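Local coordinates for fiber protein 2 (Human adenovirus type 41, PDB 2BZV) that forms the trimeric head of the short capsid fibre and probably attaches the virion to the host receptor CXCAR, at residues 105-111 / 145-149; 47-53 / 165-171; 62-68 / 154-160; 17-23 / 37-43. One frame throughout, in Å; residues are numbered along the deposited sequence. Where two conformers were deposited one is given.

Contact 1 (105-111 / 145-149); sequences LTFMPNS and GYAFT
Tyr-146 lays its ring against Met-108 and Pro-109. Its CG stands anti to its own carbonyl carbon (chi1 -59°), which brings the ring against Met-108. The CB of Tyr-146 starts 3.7 Å from Met-108 SD. At the root of the ring, CG lies 3.6 Å from Met-108 CB. That methylene sits over one face of the ring, a CH-pi contact, 3.7 Å from the centroid. The sulfur of Met-108 meets the same ring obliquely, as a Met-aromatic contact. Along one flank, Tyr-146 CD1 comes within 3.3 Å of Pro-109 O, which accepts a hydrogen bond from Asn-140 ND2. On the other, CE2 touches Leu-105 CD1 at 3.8 Å.

This is the adenovirus knob, a beta sandwich. Here a loop that includes the short 3-10 segment 105-107 packs on the start of strand 146-153. At the tip, Tyr-146 OH lies 3.6 Å from Leu-105 CD1 and hydrogen-bonds to Glu-172 OE2. The hydroxyl of Ser-111 bonds to the same carboxylate oxygen, so Glu-172 joins the two segments where they make no direct hydrogen bond. Two residues further along the strand, Phe-148 CE1 rests 3.8 Å from Pro-109 CG, and the two side chains cross obliquely.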
# COMPACT_ATOMS: atom_id res chain seq x y z
N LEU A 105 -10.28 -17.30 7.58
CA LEU A 105 -8.93 -17.83 7.72
C LEU A 105 -7.95 -17.18 6.76
O LEU A 105 -6.80 -16.92 7.12
CB LEU A 105 -8.95 -19.35 7.50
CG LEU A 105 -7.60 -20.07 7.68
CD1 LEU A 105 -6.97 -19.80 9.05
CD2 LEU A 105 -7.78 -21.56 7.42
N THR A 106 -8.37 -16.92 5.52
CA THR A 106 -7.45 -16.38 4.51
C THR A 106 -7.23 -14.88 4.64
O THR A 106 -6.52 -14.30 3.81
CB THR A 106 -7.87 -16.75 3.08
OG1 THR A 106 -9.12 -16.11 2.77
CG2 THR A 106 -8.00 -18.27 2.91
N PHE A 107 -7.80 -14.26 5.67
CA PHE A 107 -7.44 -12.90 6.06
C PHE A 107 -6.52 -12.90 7.29
O PHE A 107 -6.09 -11.83 7.73
CB PHE A 107 -8.69 -12.08 6.41
CG PHE A 107 -9.54 -11.69 5.23
CD1 PHE A 107 -9.56 -10.37 4.78
CD2 PHE A 107 -10.35 -12.62 4.58
CE1 PHE A 107 -10.35 -9.99 3.72
CE2 PHE A 107 -11.14 -12.24 3.50
CZ PHE A 107 -11.14 -10.93 3.07
N MET A 108 -6.24 -14.06 7.87
CA MET A 108 -5.42 -14.10 9.08
C MET A 108 -3.94 -13.92 8.75
O MET A 108 -3.51 -14.33 7.67
CB MET A 108 -5.61 -15.43 9.80
CG MET A 108 -7.04 -15.62 10.31
SD MET A 108 -7.56 -14.43 11.56
CE MET A 108 -8.52 -13.24 10.59
N PRO A 109 -3.17 -13.31 9.65
CA PRO A 109 -1.73 -13.18 9.39
C PRO A 109 -1.08 -14.57 9.33
O PRO A 109 -1.28 -15.41 10.21
CB PRO A 109 -1.22 -12.35 10.57
CG PRO A 109 -2.42 -11.72 11.20
CD PRO A 109 -3.56 -12.66 10.92
N ASN A 110 -0.31 -14.79 8.26
CA ASN A 110 0.30 -16.08 7.99
C ASN A 110 1.14 -16.56 9.17
O ASN A 110 1.99 -15.81 9.67
CB ASN A 110 1.18 -15.91 6.75
CG ASN A 110 1.72 -17.20 6.22
OD1 ASN A 110 2.60 -17.81 6.84
ND2 ASN A 110 1.23 -17.64 5.07
N SER A 111 0.90 -17.78 9.62
CA SER A 111 1.57 -18.26 10.83
C SER A 111 2.96 -18.84 10.58
O SER A 111 3.63 -19.19 11.54
CB SER A 111 0.70 -19.29 11.54
OG SER A 111 0.49 -20.42 10.72
N GLY A 145 -4.45 -19.71 17.61
CA GLY A 145 -5.16 -18.89 16.62
C GLY A 145 -4.29 -17.75 16.11
O GLY A 145 -3.10 -17.94 15.84
N TYR A 146 -4.90 -16.57 15.96
CA TYR A 146 -4.26 -15.45 15.29
C TYR A 146 -4.58 -14.17 16.02
O TYR A 146 -5.54 -14.12 16.81
CB TYR A 146 -4.82 -15.33 13.85
CG TYR A 146 -4.58 -16.60 13.04
CD1 TYR A 146 -3.39 -16.80 12.36
CD2 TYR A 146 -5.55 -17.61 12.99
CE1 TYR A 146 -3.18 -17.97 11.63
CE2 TYR A 146 -5.33 -18.78 12.28
CZ TYR A 146 -4.14 -18.96 11.61
OH TYR A 146 -3.91 -20.11 10.90
N ALA A 147 -3.82 -13.12 15.76
CA ALA A 147 -4.15 -11.85 16.36
C ALA A 147 -3.52 -10.69 15.62
O ALA A 147 -2.50 -10.83 14.94
CB ALA A 147 -3.69 -11.80 17.83
N PHE A 148 -4.14 -9.53 15.80
CA PHE A 148 -3.49 -8.24 15.54
C PHE A 148 -3.37 -7.52 16.87
O PHE A 148 -4.34 -7.47 17.64
CB PHE A 148 -4.35 -7.32 14.67
CG PHE A 148 -4.71 -7.86 13.33
CD1 PHE A 148 -3.78 -7.87 12.30
CD2 PHE A 148 -5.99 -8.27 13.06
CE1 PHE A 148 -4.11 -8.34 11.05
CE2 PHE A 148 -6.32 -8.74 11.80
CZ PHE A 148 -5.38 -8.79 10.81
N THR A 149 -2.20 -6.91 17.12
CA THR A 149 -2.04 -6.04 18.27
C THR A 149 -1.57 -4.70 17.74
O THR A 149 -0.47 -4.58 17.21
CB THR A 149 -1.05 -6.58 19.31
OG1 THR A 149 -1.48 -7.90 19.70
CG2 THR A 149 -0.98 -5.65 20.51

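Contact 2 (47-53 / 165-171); sequences AHVLGTI and AVFCYIT
Val-49 packs beside the ring of Tyr-169 on the face that also carries Phe-167 and Ile-53. Tyr-169 CG sits between its backbone N and carbonyl carbon (chi1 65°), which swings the ring back over the neighbouring strand. Val-49 CB is then over the ring face, 3.9 Å from the centroid. Phe-167 takes the same first torsion (60°), and its ring lies over Gly-51, whose CA is 4.0 Å from the ring centroid. Having no side chain, Gly-51 leaves it room. Val-49 CG2 presses on Thr-171 CG2 at 3.4 Å, a tight pair.

On the opposite face, Cys-168 SG lies over the His-48 ring in one of its two conformers, a less certain contact. Ile-170 CD1 meets His-48 CD2 at 3.5 Å. His-48 ND1 bonds to Thr-43 OG1 and NE2 to Thr-52 OG1, both of a neighbouring subunit, so this face belongs to the trimer interface.

The backbones form a regular antiparallel ladder, with Gly-51 N bonded to Phe-167 O at 2.8 Å. Strand 165-170 is an outermost strand of its sheet within this chain. Strand 48-57 lies between it and strand 36-45, while Tyr-169 and Phe-167 reach Tyr-139 on strand 135-139 of the other sheet.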
# COMPACT_ATOMS: atom_id res chain seq x y z
N ALA A 47 -2.11 -13.17 -1.59
CA ALA A 47 -1.47 -13.38 -0.31
C ALA A 47 -1.31 -12.11 0.51
O ALA A 47 -0.83 -12.20 1.64
CB ALA A 47 -0.12 -14.06 -0.49
N HIS A 48 -1.65 -10.93 -0.03
CA HIS A 48 -1.56 -9.70 0.74
C HIS A 48 -2.92 -9.24 1.22
O HIS A 48 -3.91 -9.31 0.48
CB HIS A 48 -1.01 -8.56 -0.11
CG HIS A 48 0.50 -8.50 -0.17
ND1 HIS A 48 1.17 -8.24 -1.34
CD2 HIS A 48 1.44 -8.64 0.79
CE1 HIS A 48 2.48 -8.22 -1.09
NE2 HIS A 48 2.67 -8.45 0.20
N VAL A 49 -2.95 -8.69 2.43
CA VAL A 49 -4.04 -7.83 2.85
C VAL A 49 -3.50 -6.41 3.03
O VAL A 49 -2.42 -6.21 3.57
CB VAL A 49 -4.71 -8.32 4.15
CG1 VAL A 49 -5.47 -7.21 4.86
CG2 VAL A 49 -5.65 -9.47 3.84
N LEU A 50 -4.27 -5.47 2.52
CA LEU A 50 -4.09 -4.05 2.75
C LEU A 50 -5.09 -3.63 3.83
O LEU A 50 -6.29 -3.88 3.70
CB LEU A 50 -4.39 -3.30 1.46
CG LEU A 50 -4.12 -1.83 1.40
CD1 LEU A 50 -2.65 -1.52 1.68
CD2 LEU A 50 -4.49 -1.33 -0.00
N GLY A 51 -4.59 -3.03 4.90
CA GLY A 51 -5.41 -2.61 6.02
C GLY A 51 -5.36 -1.12 6.25
O GLY A 51 -4.30 -0.50 6.14
N THR A 52 -6.52 -0.54 6.58
CA THR A 52 -6.49 0.78 7.12
C THR A 52 -7.25 0.79 8.43
O THR A 52 -8.21 0.06 8.65
CB THR A 52 -7.08 1.73 6.13
OG1 THR A 52 -7.11 1.95 4.84
CG2 THR A 52 -8.13 3.07 6.77
N ILE A 53 -6.70 1.57 9.36
CA ILE A 53 -7.27 1.61 10.70
C ILE A 53 -7.33 3.04 11.21
O ILE A 53 -6.34 3.78 11.19
CB ILE A 53 -6.51 0.67 11.68
CG1 ILE A 53 -7.23 0.60 13.03
CG2 ILE A 53 -5.04 1.03 11.84
CD1 ILE A 53 -6.72 -0.53 13.93
N ALA A 165 -3.89 4.95 9.87
CA ALA A 165 -2.70 4.21 9.48
C ALA A 165 -3.06 3.17 8.45
O ALA A 165 -4.14 2.58 8.51
CB ALA A 165 -2.08 3.53 10.70
N VAL A 166 -2.14 2.94 7.52
CA VAL A 166 -2.27 1.92 6.50
C VAL A 166 -1.15 0.92 6.69
O VAL A 166 -0.00 1.30 6.92
CB VAL A 166 -2.26 2.54 5.08
CG1 VAL A 166 -2.33 1.47 4.01
CG2 VAL A 166 -3.40 3.54 4.95
N PHE A 167 -1.47 -0.37 6.61
CA PHE A 167 -0.49 -1.43 6.81
C PHE A 167 -0.77 -2.58 5.84
O PHE A 167 -1.83 -2.62 5.23
CB PHE A 167 -0.47 -1.92 8.27
CG PHE A 167 -1.79 -2.49 8.76
CD1 PHE A 167 -1.98 -3.86 8.82
CD2 PHE A 167 -2.81 -1.65 9.17
CE1 PHE A 167 -3.19 -4.39 9.27
CE2 PHE A 167 -4.02 -2.17 9.61
CZ PHE A 167 -4.20 -3.53 9.66
N CYS A 168 0.18 -3.48 5.69
CA CYS A 168 0.10 -4.56 4.71
C CYS A 168 0.73 -5.81 5.33
O CYS A 168 1.85 -5.69 5.86
CB CYS A 168 0.84 -4.16 3.42
SG CYS A 168 0.94 -5.45 2.18
N TYR A 169 0.10 -6.98 5.21
CA TYR A 169 0.68 -8.21 5.73
C TYR A 169 0.35 -9.38 4.82
O TYR A 169 -0.51 -9.29 3.92
CB TYR A 169 0.22 -8.46 7.19
CG TYR A 169 -1.27 -8.69 7.29
CD1 TYR A 169 -1.80 -9.98 7.24
CD2 TYR A 169 -2.16 -7.62 7.44
CE1 TYR A 169 -3.18 -10.20 7.33
CE2 TYR A 169 -3.53 -7.83 7.53
CZ TYR A 169 -4.04 -9.12 7.47
OH TYR A 169 -5.41 -9.30 7.54
N ILE A 170 1.07 -10.48 5.04
CA ILE A 170 0.90 -11.73 4.31
C ILE A 170 -0.11 -12.62 5.03
O ILE A 170 -0.04 -12.77 6.26
CB ILE A 170 2.24 -12.48 4.24
CG1 ILE A 170 3.37 -11.59 3.70
CG2 ILE A 170 2.09 -13.78 3.44
CD1 ILE A 170 3.22 -11.26 2.25
N THR A 171 -1.04 -13.19 4.27
CA THR A 171 -2.11 -13.97 4.86
C THR A 171 -1.82 -15.46 4.89
O THR A 171 -1.00 -15.98 4.14
CB THR A 171 -3.45 -13.79 4.10
OG1 THR A 171 -3.37 -14.43 2.83
CG2 THR A 171 -3.79 -12.32 3.94

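Contact 3 (62-68 / 154-160); sequences LREMHDN and AEPGKPF
Backbone hydrogen bonds tie Leu-62, Met-65 and Asn-68 to the 154-160 segment. Phe-160 N gives a nearly straight bond to Leu-62 O at 2.7 Å, with an N-H...O angle of 174°. Met-65 uses both of its backbone groups. Its N bonds to Lys-158 O, approaching from above the carbonyl plane, and its O accepts from Gly-157 N at 2.7 Å. Ala-154 N closes the far end on Asn-68 O, again from well above the carbonyl plane. The segment 154-160 holds its own shape with a type II beta turn from Glu-155 to Lys-158. Gly-157 takes the positive phi of that turn.

Apolar contacts gather round Met-65. Its chain bends at chi2 and chi3 (-72° and -79°), which curls the methyl group back to Ala-154. There CE touches Ala-154 CB at 3.6 Å. Met-65 CG lies 3.9 Å from Phe-160 CB, and its sulfur makes an oblique Met-aromatic contact with that ring. Leu-62 runs beside Phe-160, pointing the same way.

Arg-63 makes a flat contact instead. Its guanidinium lies with one face on Pro-159, whose CB sits 3.6 Å from CZ. Its NH1 bonds to Gly-57 O.

One water links the two segments, donating to Arg-63 O at 2.7 Å and to Gly-157 O. A second donates to Gly-157 O and weakly to Glu-64 OE2.

Two irregular loops are zipped together here beyond the strands of the knob sandwich, with a type II turn and a small apolar patch resting on Leu-70 of strand 69-76.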
# COMPACT_ATOMS: atom_id res chain seq x y z
N LEU A 62 -10.61 8.90 27.19
CA LEU A 62 -10.22 9.04 25.77
C LEU A 62 -10.40 10.46 25.24
O LEU A 62 -9.91 10.78 24.15
CB LEU A 62 -11.00 8.07 24.90
CG LEU A 62 -10.68 6.59 25.10
CD1 LEU A 62 -11.62 5.74 24.26
CD2 LEU A 62 -9.24 6.28 24.75
N ARG A 63 -11.10 11.33 25.98
CA ARG A 63 -11.19 12.72 25.56
C ARG A 63 -10.14 13.60 26.24
O ARG A 63 -9.96 14.76 25.88
CB ARG A 63 -12.59 13.27 25.84
CG ARG A 63 -13.71 12.56 25.07
CD ARG A 63 -13.51 12.56 23.56
NE ARG A 63 -13.33 13.91 23.02
CZ ARG A 63 -12.99 14.16 21.75
NH1 ARG A 63 -12.81 13.16 20.90
NH2 ARG A 63 -12.84 15.42 21.36
N GLU A 64 -9.44 13.05 27.23
CA GLU A 64 -8.40 13.78 27.96
C GLU A 64 -7.43 12.76 28.53
O GLU A 64 -7.52 12.35 29.70
CB GLU A 64 -9.01 14.66 29.05
CG GLU A 64 -7.98 15.55 29.75
CD GLU A 64 -8.60 16.59 30.67
OE1 GLU A 64 -9.81 16.53 30.95
OE2 GLU A 64 -7.86 17.48 31.13
N MET A 65 -6.49 12.33 27.69
CA MET A 65 -5.67 11.16 28.03
C MET A 65 -4.77 11.39 29.23
O MET A 65 -4.26 12.48 29.45
CB MET A 65 -4.83 10.74 26.82
CG MET A 65 -5.65 10.05 25.74
SD MET A 65 -6.19 8.39 26.22
CE MET A 65 -4.67 7.47 25.93
N HIS A 66 -4.60 10.32 30.00
CA HIS A 66 -3.67 10.32 31.13
C HIS A 66 -2.39 9.57 30.69
O HIS A 66 -1.29 10.07 30.89
CB HIS A 66 -4.33 9.72 32.39
CG HIS A 66 -5.57 10.40 32.92
ND1 HIS A 66 -5.56 11.59 33.64
CD2 HIS A 66 -6.87 10.00 32.90
CE1 HIS A 66 -6.79 11.90 33.99
NE2 HIS A 66 -7.61 10.95 33.55
N ASP A 67 -2.54 8.39 30.08
CA ASP A 67 -1.39 7.62 29.56
C ASP A 67 -0.91 8.15 28.21
O ASP A 67 -1.62 8.91 27.54
CB ASP A 67 -1.80 6.15 29.39
CG ASP A 67 -2.07 5.43 30.70
OD1 ASP A 67 -1.53 5.79 31.76
OD2 ASP A 67 -2.83 4.43 30.66
N ASN A 68 0.30 7.75 27.81
CA ASN A 68 0.85 8.25 26.54
C ASN A 68 0.94 7.16 25.47
O ASN A 68 1.64 7.33 24.48
CB ASN A 68 2.20 8.91 26.75
CG ASN A 68 3.26 7.92 27.15
OD1 ASN A 68 2.95 6.77 27.44
ND2 ASN A 68 4.52 8.35 27.19
N ALA A 154 -0.03 8.46 22.41
CA ALA A 154 -1.10 9.39 22.78
C ALA A 154 -0.49 10.58 23.49
O ALA A 154 0.57 10.46 24.10
CB ALA A 154 -2.13 8.72 23.66
N GLU A 155 -1.16 11.72 23.41
CA GLU A 155 -0.67 12.94 24.03
C GLU A 155 -1.46 13.18 25.31
O GLU A 155 -2.66 13.46 25.25
CB GLU A 155 -0.82 14.11 23.07
CG GLU A 155 -0.18 15.36 23.58
CD GLU A 155 -0.24 16.53 22.61
OE1 GLU A 155 0.14 17.63 23.04
OE2 GLU A 155 -0.66 16.33 21.45
N PRO A 156 -0.83 13.06 26.49
CA PRO A 156 -1.58 13.35 27.70
C PRO A 156 -2.23 14.73 27.70
O PRO A 156 -1.66 15.71 27.22
CB PRO A 156 -0.53 13.26 28.82
CG PRO A 156 0.45 12.28 28.27
CD PRO A 156 0.54 12.61 26.80
N GLY A 157 -3.45 14.76 28.20
CA GLY A 157 -4.24 15.98 28.28
C GLY A 157 -5.10 16.23 27.06
O GLY A 157 -5.93 17.15 27.09
N LYS A 158 -4.93 15.43 26.01
CA LYS A 158 -5.68 15.66 24.78
C LYS A 158 -6.56 14.47 24.44
O LYS A 158 -6.33 13.37 24.95
CB LYS A 158 -4.72 15.92 23.63
CG LYS A 158 -3.74 17.04 23.96
CD LYS A 158 -3.61 18.01 22.81
CE LYS A 158 -2.64 19.14 23.13
NZ LYS A 158 -3.12 19.96 24.27
N PRO A 159 -7.56 14.68 23.58
CA PRO A 159 -8.34 13.53 23.13
C PRO A 159 -7.51 12.54 22.33
O PRO A 159 -6.56 12.92 21.63
CB PRO A 159 -9.41 14.16 22.22
CG PRO A 159 -9.32 15.61 22.41
CD PRO A 159 -8.00 15.95 23.00
N PHE A 160 -7.87 11.27 22.43
CA PHE A 160 -7.22 10.22 21.67
C PHE A 160 -7.88 10.11 20.30
O PHE A 160 -9.04 9.71 20.18
CB PHE A 160 -7.34 8.89 22.42
CG PHE A 160 -6.63 7.76 21.71
CD1 PHE A 160 -5.25 7.76 21.62
CD2 PHE A 160 -7.35 6.72 21.12
CE1 PHE A 160 -4.59 6.72 20.97
CE2 PHE A 160 -6.69 5.69 20.47
CZ PHE A 160 -5.31 5.69 20.39
O HOH W 1 -8.92 17.24 26.22
O HOH W 2 -5.93 19.24 28.80

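Contact 4 (17-23 / 37-43); sequences TTIWSIS and NLFLCLT
Ser-21 OG is gripped twice by the 37-43 strand. It donates to Leu-38 O at 2.8 Å, from above the carbonyl plane, and accepts from Leu-40 N at 2.9 Å. With OG between its backbone N and carbonyl carbon (chi1 68°), the hydroxyl meets the strand edge just where the regular pairing ends. The Ser-21 backbone N also bonds to Leu-40 O, though this bond is bent, with an N-H...O angle of 134°. Before that point the ladder is regular, and Ile-19 and Leu-42 bond to each other through both N and O.

Past Ser-21, the side chain of Asn-37 takes over. Its ND2 gives a hydrogen bond to Ser-23 O at 2.8 Å, close to the plane of the amide. A water accepts from Ser-23 N, 2.9 Å away, and lies beside Asn-37 OD1 and Leu-38 O.

The aromatic contact is at the rim of Phe-39. Trp-20 CE3 comes to the edge of that ring, 3.8 Å from Phe-39 CE1. Ile-22 CA also lies at this edge, and Ile-22 CB is 3.8 Å from Phe-39 CE1. The CG2 methyl of Ile-22 meanwhile sits over the Trp-20 ring. The third subunit packs on this side, with its Ile-170 on Phe-39.

This is an antiparallel strand pair in the larger sheet of the adenovirus knob sandwich, with serine and asparagine side chains continuing the pairing beyond strand 18-20.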
# COMPACT_ATOMS: atom_id res chain seq x y z
N THR A 17 -13.75 -10.13 -0.61
CA THR A 17 -12.53 -9.33 -0.67
C THR A 17 -12.30 -8.48 0.59
O THR A 17 -11.17 -8.16 0.92
CB THR A 17 -12.56 -8.38 -1.92
OG1 THR A 17 -13.52 -7.32 -1.72
CG2 THR A 17 -12.91 -9.17 -3.25
N THR A 18 -13.39 -8.07 1.24
CA THR A 18 -13.31 -6.99 2.23
C THR A 18 -13.96 -7.38 3.55
O THR A 18 -15.11 -7.83 3.58
CB THR A 18 -14.05 -5.74 1.70
OG1 THR A 18 -13.50 -5.35 0.43
CG2 THR A 18 -13.95 -4.57 2.65
N ILE A 19 -13.25 -7.13 4.65
CA ILE A 19 -13.84 -7.15 5.98
C ILE A 19 -13.70 -5.75 6.56
O ILE A 19 -12.63 -5.15 6.44
CB ILE A 19 -13.15 -8.16 6.91
CG1 ILE A 19 -13.26 -9.57 6.34
CG2 ILE A 19 -13.77 -8.09 8.31
CD1 ILE A 19 -12.42 -10.62 7.05
N TRP A 20 -14.74 -5.23 7.21
CA TRP A 20 -14.57 -3.95 7.89
C TRP A 20 -15.42 -3.89 9.15
O TRP A 20 -16.29 -4.72 9.37
CB TRP A 20 -14.80 -2.77 6.94
CG TRP A 20 -16.20 -2.55 6.43
CD1 TRP A 20 -17.35 -3.22 6.74
CD2 TRP A 20 -16.57 -1.53 5.49
NE1 TRP A 20 -18.42 -2.68 6.05
CE2 TRP A 20 -17.95 -1.64 5.28
CE3 TRP A 20 -15.86 -0.54 4.81
CZ2 TRP A 20 -18.65 -0.79 4.42
CZ3 TRP A 20 -16.55 0.31 3.95
CH2 TRP A 20 -17.93 0.18 3.77
N SER A 21 -15.15 -2.86 9.95
CA SER A 21 -15.86 -2.65 11.21
C SER A 21 -16.62 -1.33 11.21
O SER A 21 -16.79 -0.71 12.27
CB SER A 21 -14.89 -2.68 12.38
OG SER A 21 -14.00 -1.57 12.37
N ILE A 22 -17.11 -0.91 10.05
CA ILE A 22 -17.75 0.40 9.98
C ILE A 22 -18.97 0.47 10.89
O ILE A 22 -19.77 -0.46 10.95
CB ILE A 22 -18.11 0.78 8.52
CG1 ILE A 22 -18.27 2.30 8.39
CG2 ILE A 22 -19.35 0.03 8.03
CD1 ILE A 22 -18.40 2.78 6.95
N SER A 23 -19.11 1.58 11.60
CA SER A 23 -20.22 1.77 12.52
C SER A 23 -20.45 3.25 12.73
O SER A 23 -19.51 3.97 13.05
CB SER A 23 -19.88 1.09 13.86
OG SER A 23 -20.93 1.29 14.80
N ASN A 37 -14.80 4.66 18.64
CA ASN A 37 -15.18 4.13 17.35
C ASN A 37 -13.95 3.57 16.66
O ASN A 37 -12.96 4.29 16.51
CB ASN A 37 -15.82 5.22 16.47
CG ASN A 37 -16.39 4.64 15.20
OD1 ASN A 37 -15.63 4.29 14.29
ND2 ASN A 37 -17.71 4.52 15.13
N LEU A 38 -14.01 2.29 16.29
CA LEU A 38 -12.93 1.66 15.55
C LEU A 38 -13.39 1.40 14.13
O LEU A 38 -14.38 0.70 13.90
CB LEU A 38 -12.54 0.33 16.20
CG LEU A 38 -11.45 -0.45 15.43
CD1 LEU A 38 -10.12 0.30 15.45
CD2 LEU A 38 -11.28 -1.83 16.01
N PHE A 39 -12.64 1.93 13.17
CA PHE A 39 -12.85 1.61 11.77
C PHE A 39 -11.59 0.92 11.24
O PHE A 39 -10.58 1.55 10.99
CB PHE A 39 -13.15 2.87 10.96
CG PHE A 39 -13.28 2.58 9.49
CD1 PHE A 39 -14.34 1.85 9.01
CD2 PHE A 39 -12.28 2.99 8.62
CE1 PHE A 39 -14.46 1.55 7.65
CE2 PHE A 39 -12.40 2.72 7.26
CZ PHE A 39 -13.50 2.02 6.78
N LEU A 40 -11.69 -0.39 11.11
CA LEU A 40 -10.64 -1.24 10.54
C LEU A 40 -11.21 -1.82 9.26
O LEU A 40 -12.32 -2.37 9.28
CB LEU A 40 -10.26 -2.34 11.53
CG LEU A 40 -9.30 -3.40 11.00
CD1 LEU A 40 -7.96 -2.82 10.56
CD2 LEU A 40 -9.05 -4.45 12.07
N CYS A 41 -10.45 -1.71 8.16
CA CYS A 41 -10.87 -2.24 6.88
C CYS A 41 -9.72 -3.07 6.31
O CYS A 41 -8.60 -2.53 6.19
CB CYS A 41 -11.24 -1.10 5.93
SG CYS A 41 -11.79 -1.68 4.30
N LEU A 42 -9.99 -4.33 6.00
CA LEU A 42 -9.02 -5.26 5.43
C LEU A 42 -9.49 -5.66 4.05
O LEU A 42 -10.62 -6.12 3.90
CB LEU A 42 -8.93 -6.54 6.28
CG LEU A 42 -8.60 -6.35 7.77
CD1 LEU A 42 -8.58 -7.71 8.47
CD2 LEU A 42 -7.27 -5.62 7.95
N THR A 43 -8.61 -5.53 3.05
CA THR A 43 -8.94 -6.03 1.71
C THR A 43 -7.85 -7.00 1.27
O THR A 43 -6.65 -6.72 1.36
CB THR A 43 -9.17 -4.91 0.68
OG1 THR A 43 -7.99 -4.11 0.56
CG2 THR A 43 -10.33 -4.04 1.11
O HOH W 3 -16.42 2.51 12.34

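In the fold
Contacts 1, 2 and 4 are buried, while contact 3 lies toward the surface, its centre about 30 Å from that of contact 1. Contacts 2 and 4 belong to the same sheet, since strands 36-45 and 48-57 are neighbours in it, and both reach other subunits of the trimer. Contact 1 involves the other sheet and meets contact 2 where Phe-107 O lies 2.6 Å from Tyr-169 OH. Phe-107 also packs on Ile-19 of contact 4. The chemistry follows the place. Contact 2 rests on a full backbone ladder; contact 4 has a shorter one, extended by side-chain bonds. Contact 1 has side-chain packing without direct hydrogen bonds. Contact 3 combines loop backbone bonds with bridging waters.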